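Local coordinates for alpha-catenin-like protein hmp-1 (Caenorhabditis elegans, PDB 5H5M), which links the cadherin-catenin complex of adherens junctions to actin filaments and is required for cell migration and cell shape changes during embryonic body enclosure and elongation, at residues I115-S120 against L241-A246. Sequence-based numbering, arbitrary orientation.
Sequences IVDHIS and LAVSEA
Val-243 points from its helix toward Val-116, Asp-117 and Ser-120 and takes part in three of the four residue contacts here. Its CB lies 3.7 Å from CG1 of Val-116. Beyond CB the side chain forks, and both methyls touch Val-116 CG1, CG2 of Val-243 at 3.8 Å. Val-243 CG1, anti to the backbone N (chi1 168°), goes on to CB of Ser-120 at 4.0 Å. It also meets Asp-117 OD2 at 3.5 Å. A short branched residue suits this place, since its methyls spread over three neighbours while staying close to the backbone. An alanine here would probably open a gap beside Val-116 and leave CB of Ser-120 without its apolar neighbour.

Asp-117 OD2 merely touches the methyl; it hydrogen-bonds NE2 of His-247, while OD1 forms a salt bridge with Arg-58. Ser-120 OG hydrogen-bonds ND1 of the same imidazole, which thus ties both residues to helix 237-260. Small serines let a water fit between the helices: it donates to Ser-244 OG (2.8 Å) and hydrogen-bonds Ser-120 OG (2.9 Å). Ser-244 OG also bonds Phe-240 O, one turn back.

Segments 115-120 and 241-246, on helices 92-122 and 237-260, cross steeply at -60°, axes 9.5 Å apart, inside the all-helical M domain of this vinculin/alpha-catenin family protein; helix 142-166 packs on the former, helices 276-300 and 345-374 on the latter.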
ATOM      1  N   ILE A 115      -0.615   4.311   4.692  1.00 16.93           N
ATOM      2  CA  ILE A 115      -0.379   2.894   4.940  1.00 21.01           C
ATOM      3  C   ILE A 115      -0.613   2.091   3.656  1.00 18.12           C
ATOM      4  O   ILE A 115       0.148   1.177   3.335  1.00 19.24           O
ATOM      5  CB  ILE A 115      -1.276   2.368   6.093  1.00 21.86           C
ATOM      6  CG1 ILE A 115      -0.515   2.401   7.424  1.00 21.07           C
ATOM      7  CG2 ILE A 115      -1.748   0.949   5.826  1.00 23.31           C
ATOM      8  CD1 ILE A 115       0.031   3.763   7.813  1.00 19.65           C
ATOM      9  N   VAL A 116      -1.652   2.452   2.910  1.00 24.27           N
ATOM     10  CA  VAL A 116      -1.947   1.772   1.651  1.00 28.18           C
ATOM     11  C   VAL A 116      -0.831   2.014   0.630  1.00 23.70           C
ATOM     12  O   VAL A 116      -0.532   1.136  -0.180  1.00 27.02           O
ATOM     13  CB  VAL A 116      -3.306   2.216   1.078  1.00 22.35           C
ATOM     14  CG1 VAL A 116      -3.577   1.545  -0.255  1.00 21.34           C
ATOM     15  CG2 VAL A 116      -4.415   1.882   2.061  1.00 19.74           C
ATOM     16  N   ASP A 117      -0.204   3.190   0.689  1.00 20.50           N
ATOM     17  CA  ASP A 117       0.994   3.462  -0.112  1.00 20.65           C
ATOM     18  C   ASP A 117       2.041   2.370   0.071  1.00 20.36           C
ATOM     19  O   ASP A 117       2.613   1.868  -0.897  1.00 26.40           O
ATOM     20  CB  ASP A 117       1.624   4.806   0.260  1.00 23.71           C
ATOM     21  CG  ASP A 117       0.974   5.977  -0.436  1.00 26.65           C
ATOM     22  OD1 ASP A 117       0.956   7.068   0.165  1.00 25.89           O
ATOM     23  OD2 ASP A 117       0.492   5.819  -1.578  1.00 28.89           O
ATOM     24  N   HIS A 118       2.287   2.026   1.331  1.00 17.13           N
ATOM     25  CA  HIS A 118       3.272   1.018   1.684  1.00 18.97           C
ATOM     26  C   HIS A 118       2.825  -0.375   1.249  1.00 23.01           C
ATOM     27  O   HIS A 118       3.616  -1.142   0.704  1.00 32.30           O
ATOM     28  CB  HIS A 118       3.542   1.051   3.191  1.00 23.62           C
ATOM     29  CG  HIS A 118       4.262   2.285   3.649  1.00 26.63           C
ATOM     30  ND1 HIS A 118       3.641   3.512   3.747  1.00 26.60           N
ATOM     31  CD2 HIS A 118       5.546   2.480   4.021  1.00 28.55           C
ATOM     32  CE1 HIS A 118       4.517   4.411   4.164  1.00 19.54           C
ATOM     33  NE2 HIS A 118       5.680   3.812   4.338  1.00 21.84           N
ATOM     34  N   ILE A 119       1.555  -0.692   1.485  1.00 22.60           N
ATOM     35  CA  ILE A 119       0.992  -1.983   1.097  1.00 20.38           C
ATOM     36  C   ILE A 119       1.016  -2.158  -0.418  1.00 25.20           C
ATOM     37  O   ILE A 119       1.313  -3.243  -0.928  1.00 21.89           O
ATOM     38  CB  ILE A 119      -0.453  -2.144   1.612  1.00 19.34           C
ATOM     39  CG1 ILE A 119      -0.469  -2.134   3.143  1.00 20.38           C
ATOM     40  CG2 ILE A 119      -1.081  -3.428   1.085  1.00 18.85           C
ATOM     41  CD1 ILE A 119      -1.840  -2.329   3.745  1.00 22.06           C
ATOM     42  N   SER A 120       0.716  -1.076  -1.133  1.00 22.20           N
ATOM     43  CA  SER A 120       0.729  -1.088  -2.591  1.00 18.12           C
ATOM     44  C   SER A 120       2.117  -1.441  -3.123  1.00 18.61           C
ATOM     45  O   SER A 120       2.248  -2.291  -4.002  1.00 19.63           O
ATOM     46  CB  SER A 120       0.271   0.267  -3.142  1.00 19.21           C
ATOM     47  OG  SER A 120       0.278   0.285  -4.561  1.00 21.48           O
ATOM     48  N   LEU A 241      -7.835   0.895  -4.218  1.00 19.01           N
ATOM     49  CA  LEU A 241      -8.014   1.143  -5.641  1.00 18.86           C
ATOM     50  C   LEU A 241      -7.584   2.556  -6.025  1.00 20.16           C
ATOM     51  O   LEU A 241      -7.044   2.770  -7.110  1.00 22.93           O
ATOM     52  CB  LEU A 241      -9.470   0.906  -6.044  1.00 24.39           C
ATOM     53  CG  LEU A 241      -9.980  -0.527  -5.876  1.00 26.44           C
ATOM     54  CD1 LEU A 241     -11.365  -0.663  -6.470  1.00 23.11           C
ATOM     55  CD2 LEU A 241      -9.025  -1.534  -6.506  1.00 27.44           C
ATOM     56  N   ALA A 242      -7.821   3.516  -5.134  1.00 19.47           N
ATOM     57  CA  ALA A 242      -7.460   4.907  -5.398  1.00 20.97           C
ATOM     58  C   ALA A 242      -5.944   5.083  -5.413  1.00 23.89           C
ATOM     59  O   ALA A 242      -5.398   5.786  -6.264  1.00 23.05           O
ATOM     60  CB  ALA A 242      -8.095   5.832  -4.364  1.00 21.46           C
ATOM     61  N   VAL A 243      -5.270   4.437  -4.467  1.00 24.62           N
ATOM     62  CA  VAL A 243      -3.815   4.472  -4.398  1.00 23.53           C
ATOM     63  C   VAL A 243      -3.196   3.661  -5.540  1.00 22.10           C
ATOM     64  O   VAL A 243      -2.226   4.097  -6.160  1.00 26.19           O
ATOM     65  CB  VAL A 243      -3.305   3.945  -3.038  1.00 25.86           C
ATOM     66  CG1 VAL A 243      -1.806   3.703  -3.075  1.00 28.00           C
ATOM     67  CG2 VAL A 243      -3.663   4.918  -1.922  1.00 24.31           C
ATOM     68  N   SER A 244      -3.769   2.493  -5.822  1.00 19.03           N
ATOM     69  CA  SER A 244      -3.301   1.660  -6.930  1.00 21.74           C
ATOM     70  C   SER A 244      -3.329   2.431  -8.244  1.00 25.06           C
ATOM     71  O   SER A 244      -2.366   2.405  -9.011  1.00 25.11           O
ATOM     72  CB  SER A 244      -4.146   0.391  -7.062  1.00 16.03           C
ATOM     73  OG  SER A 244      -3.883  -0.513  -6.004  1.00 22.55           O
ATOM     74  N   GLU A 245      -4.435   3.125  -8.489  1.00 21.62           N
ATOM     75  CA  GLU A 245      -4.584   3.919  -9.702  1.00 23.28           C
ATOM     76  C   GLU A 245      -3.552   5.045  -9.752  1.00 21.95           C
ATOM     77  O   GLU A 245      -2.945   5.294 -10.789  1.00 25.14           O
ATOM     78  CB  GLU A 245      -6.000   4.488  -9.791  1.00 23.84           C
ATOM     79  CG  GLU A 245      -6.270   5.318 -11.026  1.00 26.66           C
ATOM     80  CD  GLU A 245      -7.667   5.910 -11.027  1.00 35.08           C
ATOM     81  OE1 GLU A 245      -8.610   5.217 -10.585  1.00 40.01           O
ATOM     82  OE2 GLU A 245      -7.821   7.069 -11.466  1.00 38.86           O
ATOM     83  N   ALA A 246      -3.352   5.715  -8.622  1.00 22.00           N
ATOM     84  CA  ALA A 246      -2.389   6.804  -8.543  1.00 23.33           C
ATOM     85  C   ALA A 246      -0.960   6.292  -8.716  1.00 23.33           C
ATOM     86  O   ALA A 246      -0.119   6.964  -9.308  1.00 24.74           O
ATOM     87  CB  ALA A 246      -2.531   7.545  -7.216  1.00 23.71           C
TER
HETATM   88  O   HOH W   1      -1.294  -1.422  -6.249  1.00 25.14           O